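Local coordinates for E2A dna-binding protein (Human adenovirus 5, PDB 2WB0) that coats single-stranded viral DNA and drives strand-displacement replication, unwinding the template without ATP by forming multimers, and also speeds initiation, at residues A[4-7]-A[8-11]; A[232-235]-A[236-240]; A[258-261]-A[262-265]. One frame throughout, in Å; residues are numbered along the deposited sequence.

Interaction 1: residues A[4-7]-A[8-11]; sequences IVSA and WEKG
Ser6 caps the start of helix 7-21 and meets Glu9 three residues further on. This is an N-cap, the motif in which a side chain just before a helix accepts from an amide of the first turn. Ser6 OG takes the backbone N of Glu9 at 3.2 Å, with an N-H...O angle of 158°. Its position between the backbone N and the carbonyl carbon (chi1 70°) turns the hydroxyl to that amide.

The carboxylate of Glu9 comes back to the same hydroxyl. Glu9 OE1 lies 3.3 Å from Ser6 OG, at best a weak bond whose proton has another acceptor within reach. Glu9 OE1 is 4.2 Å from Ser6 N, so the reciprocal bond of a full capping box is not made. Negative charge here would probably suit the positive end of the helix dipole.

Apolar contact comes from Val5. Val5 CG1 touches Glu9 CB at 3.8 Å, and the two side chains cross at about a right angle. The same methyl, Val5 CG1, lies 4.3 Å from Lys10 CB.

Outside the cap, Trp8 NE1 bonds Lys33 O and its ring touches Leu34 and Tyr87. Lys10 NZ bonds Phe82 O and makes a cation-pi contact with the Phe82 ring. The start of helix 7-21 is thereby joined to helix 64-83 through Phe82 and to loop residues Lys33, Leu34 and Tyr87.

The i to i+4 helix bonds include Lys10 N to Ser6 O, 3.2 Å. The next bond, Gly11 N to Ala7 O, is shorter at 2.8 Å and almost straight, with an N-H...O angle of 174°.

Interaction 2: residues A[232-235]-A[236-240]; sequences APFL and GRQLP
Gln238 lays its amide group obliquely against the CD1-CE1 side of the Phe234 ring. Gln238 NE2 is 3.7 Å from Phe234 CE1, and the ring and amide planes are 38° apart. The two side chains run past each other in opposite directions. The Gln238 chain is bent at chi2 (-62°), which folds the amide back toward the earlier part of the loop.

NE2 makes two bonds there. Gln238 NE2 donates to Phe234 O at 3.1 Å, from above the carbonyl plane, and the bond is bent. Gln238 NE2 also donates to Gly236 O at 2.9 Å, with an almost straight N-H...O angle of 178°. This second acceptor lies in the plane of the amide. The two bonds fix the rotation of the amide.

The residues belong to an irregular loop between strands 216-220 and 242-246, in the part of the protein with a zinc-binding domain signature. One side chain, that of Gln238, bridges the bend. Phe234 comes within about 4 Å of the Cys225 side chain, a ligand of one of the two zinc ions. Its ring also meets His231. Gly236 has a positive phi, in a backbone shape that calls for glycine.

Arg237 turns away from the bend. Its guanidinium group bonds Cys278 O and Gly183 O. The carbonyl Arg237 O lies 3.4 Å from Phe234 CE1, at the ring edge and in its plane.

A water completes the link between the two residues. The water accepts from Phe234 N at 2.9 Å and donates to Gln238 OE1 at 3.0 Å.

Interaction 3: residues A[258-261]-A[262-265]; sequences ISDK and SVLA
Asp260 holds CG anti to its own amide nitrogen (chi1 179°), which swings the carboxylate over the first turn of helix 261-268, toward Ser262 and Val263. Ile258 CG2 likewise stands anti to the Ile258 N, which turns that methyl to the helix. Asp260 is the N-cap of this helix. Asp260 OD1 accepts from Val263 N at 3.1 Å, with an N-H...O angle of 155°. A second bond, from Ser262 N, is bent and weak. OD1 is modelled in a clash, so both bonds are doubtful in detail. A carboxylate here would probably be stabilised by the helix start.

The backbone bonds of the helix begin at once. Leu264 N donates to Asp260 O at 3.0 Å. Ala265 N donates to Lys261 O.

Ile258 makes the apolar part, from the loop before the cap. Its methyl reaches two residues of the helix. Ile258 CG2 touches Val263 CG1 at 3.8 Å, the side chains crossing at about a right angle. Ile258 CG2 also meets Leu264 CD1 at 3.8 Å, and these two chains run antiparallel. Lys261 runs beside Leu264 in the same direction, with Lys261 CD 3.7 Å from Leu264 CD2. Val263 CG2 packs against the carboxylate carbon of Asp260.

The turn also rests on helix 189-206. Lys261 touches Ala205, Ser262 touches Phe202 and Ala265 touches Ala201. This short helix is thus joined to the longer one.

A water donates to Asp260 OD1, subject to the same doubt. The same water hydrogen-bonds Ser262 OG at 2.8 Å.

The three contacts follow one another along the chain and do not touch. Interactions 1 and 3 are both N-caps at the surface, one with a serine and one with an aspartate. Their centres are 44 Å apart. Interaction 2 is a buried loop bend, 36 Å from interaction 1 and 37 Å from interaction 3 between centres. Interactions 2 and 3 both belong to the second zinc-binding region of the sequence, yet they lie on opposite sides of the chain's centre. Of the three, interaction 2 is the one beside a metal site: the side chain of Phe234 is about 6 Å from a zinc ion held by Cys223, Cys225, Cys277 and Cys294.

Interaction 1: residues A[4-7]-A[8-11]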
# COMPACT_ATOMS: atom_id res chain seq x y z
N ILE A 4 38.52 -8.83 -1.75
CA ILE A 4 37.13 -8.40 -1.51
C ILE A 4 36.79 -6.95 -1.99
O ILE A 4 37.56 -5.97 -1.82
CB ILE A 4 36.62 -8.81 -0.10
CG1 ILE A 4 37.17 -10.23 0.24
CG2 ILE A 4 35.09 -8.83 -0.05
CD1 ILE A 4 36.67 -10.89 1.61
N VAL A 5 35.63 -6.86 -2.60
CA VAL A 5 35.10 -5.62 -3.18
C VAL A 5 34.08 -5.02 -2.23
O VAL A 5 33.39 -5.78 -1.52
CB VAL A 5 34.51 -5.93 -4.58
CG1 VAL A 5 33.37 -5.01 -4.95
CG2 VAL A 5 35.62 -5.85 -5.62
N SER A 6 34.04 -3.68 -2.15
CA SER A 6 32.98 -2.96 -1.43
C SER A 6 31.59 -3.40 -1.96
O SER A 6 31.42 -3.61 -3.15
CB SER A 6 33.16 -1.41 -1.51
OG SER A 6 32.90 -0.87 -2.83
N ALA A 7 30.65 -3.58 -1.05
CA ALA A 7 29.25 -3.80 -1.39
C ALA A 7 28.71 -2.77 -2.42
O ALA A 7 28.10 -3.14 -3.46
CB ALA A 7 28.49 -3.77 -0.14
N TRP A 8 28.99 -1.47 -2.19
CA TRP A 8 28.62 -0.44 -3.15
C TRP A 8 29.09 -0.71 -4.58
O TRP A 8 28.28 -0.64 -5.54
CB TRP A 8 29.06 0.96 -2.67
CG TRP A 8 28.53 2.09 -3.52
CD1 TRP A 8 27.36 2.79 -3.30
CD2 TRP A 8 29.14 2.66 -4.67
NE1 TRP A 8 27.22 3.76 -4.24
CE2 TRP A 8 28.29 3.72 -5.10
CE3 TRP A 8 30.32 2.41 -5.39
CZ2 TRP A 8 28.58 4.51 -6.19
CZ3 TRP A 8 30.61 3.21 -6.51
CH2 TRP A 8 29.73 4.22 -6.92
N GLU A 9 30.36 -1.07 -4.78
CA GLU A 9 30.78 -1.34 -6.14
C GLU A 9 30.04 -2.60 -6.73
O GLU A 9 29.73 -2.63 -7.88
CB GLU A 9 32.31 -1.54 -6.22
CG GLU A 9 33.13 -0.24 -6.22
CD GLU A 9 34.67 -0.55 -6.24
OE1 GLU A 9 35.18 -1.04 -5.20
OE2 GLU A 9 35.30 -0.34 -7.31
N LYS A 10 29.78 -3.60 -5.90
CA LYS A 10 29.14 -4.83 -6.37
C LYS A 10 27.69 -4.50 -6.81
O LYS A 10 27.26 -4.83 -7.93
CB LYS A 10 29.16 -5.86 -5.27
CG LYS A 10 28.28 -7.06 -5.55
CD LYS A 10 28.46 -8.13 -4.54
CE LYS A 10 27.86 -9.43 -5.06
NZ LYS A 10 27.57 -10.26 -3.87
N GLY A 11 26.96 -3.75 -5.96
CA GLY A 11 25.64 -3.17 -6.32
C GLY A 11 25.66 -2.41 -7.60
O GLY A 11 24.79 -2.60 -8.49

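Interaction 2: residues A[232-235]-A[236-240]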
# COMPACT_ATOMS: atom_id res chain seq x y z
N ALA A 232 9.37 16.95 5.06
CA ALA A 232 8.78 17.92 5.98
C ALA A 232 7.60 17.19 6.65
O ALA A 232 6.84 16.53 5.95
CB ALA A 232 8.29 19.16 5.23
N PRO A 233 7.45 17.31 7.99
CA PRO A 233 6.30 16.76 8.73
C PRO A 233 5.01 17.25 8.12
O PRO A 233 4.96 18.39 7.66
CB PRO A 233 6.43 17.40 10.13
CG PRO A 233 7.88 17.76 10.26
CD PRO A 233 8.40 18.03 8.89
N PHE A 234 3.98 16.41 8.14
CA PHE A 234 2.66 16.84 7.69
C PHE A 234 1.61 16.26 8.63
O PHE A 234 1.84 15.31 9.37
CB PHE A 234 2.38 16.44 6.23
CG PHE A 234 2.63 14.97 5.93
CD1 PHE A 234 1.63 14.01 6.19
CD2 PHE A 234 3.81 14.55 5.31
CE1 PHE A 234 1.83 12.61 5.92
CE2 PHE A 234 4.03 13.15 5.03
CZ PHE A 234 3.00 12.18 5.29
N LEU A 235 0.43 16.86 8.59
CA LEU A 235 -0.58 16.47 9.58
C LEU A 235 -1.46 15.39 8.99
O LEU A 235 -1.35 15.06 7.81
CB LEU A 235 -1.41 17.71 9.90
CG LEU A 235 -1.08 18.65 11.08
CD1 LEU A 235 0.12 18.26 11.93
CD2 LEU A 235 -0.98 20.00 10.56
N GLY A 236 -2.37 14.83 9.78
CA GLY A 236 -3.29 13.79 9.27
C GLY A 236 -2.67 12.40 9.29
O GLY A 236 -1.80 12.08 10.15
N ARG A 237 -3.08 11.58 8.34
CA ARG A 237 -2.71 10.15 8.41
C ARG A 237 -1.24 10.03 7.99
O ARG A 237 -0.82 10.81 7.18
CB ARG A 237 -3.62 9.39 7.45
CG ARG A 237 -3.35 7.86 7.38
CD ARG A 237 -4.32 7.19 6.37
NE ARG A 237 -5.73 7.36 6.76
CZ ARG A 237 -6.61 8.28 6.32
NH1 ARG A 237 -6.31 9.24 5.43
NH2 ARG A 237 -7.87 8.25 6.81
N GLN A 238 -0.49 9.08 8.56
CA GLN A 238 0.97 8.95 8.39
C GLN A 238 1.39 7.73 7.58
O GLN A 238 2.57 7.38 7.49
CB GLN A 238 1.61 8.91 9.77
CG GLN A 238 1.30 10.22 10.56
CD GLN A 238 1.85 11.43 9.90
OE1 GLN A 238 3.06 11.52 9.69
NE2 GLN A 238 0.99 12.37 9.54
N LEU A 239 0.42 7.05 6.97
CA LEU A 239 0.71 5.99 6.03
C LEU A 239 -0.37 6.00 4.99
O LEU A 239 -1.45 6.52 5.19
CB LEU A 239 0.68 4.56 6.70
CG LEU A 239 1.41 4.41 8.03
CD1 LEU A 239 0.73 3.44 9.03
CD2 LEU A 239 2.85 3.94 7.64
N PRO A 240 -0.09 5.39 3.83
CA PRO A 240 -1.09 5.38 2.75
C PRO A 240 -2.49 4.93 3.18
O PRO A 240 -2.64 3.89 3.92
CB PRO A 240 -0.47 4.36 1.75
CG PRO A 240 1.02 4.79 1.82
CD PRO A 240 1.22 4.97 3.36
O HOH W 1 4.82 13.88 9.15

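Interaction 3: residues A[258-261]-A[262-265]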
# COMPACT_ATOMS: atom_id res chain seq x y z
N ILE A 258 -14.46 -20.24 -15.11
CA ILE A 258 -13.16 -19.70 -14.67
C ILE A 258 -12.42 -20.76 -13.85
O ILE A 258 -12.97 -21.34 -12.92
CB ILE A 258 -13.35 -18.37 -13.81
CG1 ILE A 258 -14.04 -17.26 -14.63
CG2 ILE A 258 -12.00 -17.86 -13.21
CD1 ILE A 258 -14.81 -16.22 -13.77
N SER A 259 -11.20 -21.06 -14.23
CA SER A 259 -10.48 -21.99 -13.39
C SER A 259 -9.33 -21.30 -12.67
O SER A 259 -8.74 -21.89 -11.76
CB SER A 259 -9.96 -23.19 -14.19
OG SER A 259 -9.19 -22.68 -15.24
N ASP A 260 -9.02 -20.07 -13.06
CA ASP A 260 -7.89 -19.39 -12.43
C ASP A 260 -8.29 -19.11 -10.95
O ASP A 260 -9.21 -18.32 -10.66
CB ASP A 260 -7.43 -18.19 -13.25
CG ASP A 260 -6.24 -17.43 -12.60
OD1 ASP A 260 -6.19 -17.35 -11.34
OD2 ASP A 260 -5.39 -16.91 -13.34
N LYS A 261 -7.64 -19.78 -10.01
CA LYS A 261 -8.00 -19.53 -8.59
C LYS A 261 -7.83 -18.05 -8.12
O LYS A 261 -8.57 -17.59 -7.23
CB LYS A 261 -7.33 -20.52 -7.60
CG LYS A 261 -7.63 -22.04 -7.86
CD LYS A 261 -9.05 -22.24 -8.38
CE LYS A 261 -9.45 -23.75 -8.55
NZ LYS A 261 -9.63 -24.57 -7.28
N SER A 262 -6.86 -17.34 -8.72
CA SER A 262 -6.57 -15.88 -8.50
C SER A 262 -7.76 -15.10 -8.84
O SER A 262 -8.15 -14.12 -8.11
CB SER A 262 -5.56 -15.35 -9.56
OG SER A 262 -4.36 -15.76 -9.12
N VAL A 263 -8.29 -15.43 -10.01
CA VAL A 263 -9.45 -14.73 -10.54
C VAL A 263 -10.68 -15.02 -9.68
O VAL A 263 -11.48 -14.10 -9.35
CB VAL A 263 -9.68 -15.04 -12.05
CG1 VAL A 263 -10.90 -14.30 -12.53
CG2 VAL A 263 -8.42 -14.65 -12.85
N LEU A 264 -10.84 -16.27 -9.27
CA LEU A 264 -11.98 -16.67 -8.45
C LEU A 264 -11.97 -15.94 -7.09
O LEU A 264 -13.05 -15.68 -6.45
CB LEU A 264 -11.93 -18.19 -8.20
CG LEU A 264 -12.79 -19.18 -9.03
CD1 LEU A 264 -13.81 -18.69 -10.02
CD2 LEU A 264 -12.01 -20.40 -9.49
N ALA A 265 -10.77 -15.63 -6.61
CA ALA A 265 -10.72 -14.82 -5.36
C ALA A 265 -11.55 -13.56 -5.48
O ALA A 265 -12.31 -13.21 -4.53
CB ALA A 265 -9.25 -14.46 -4.98
O HOH W 2 -3.64 -18.36 -9.82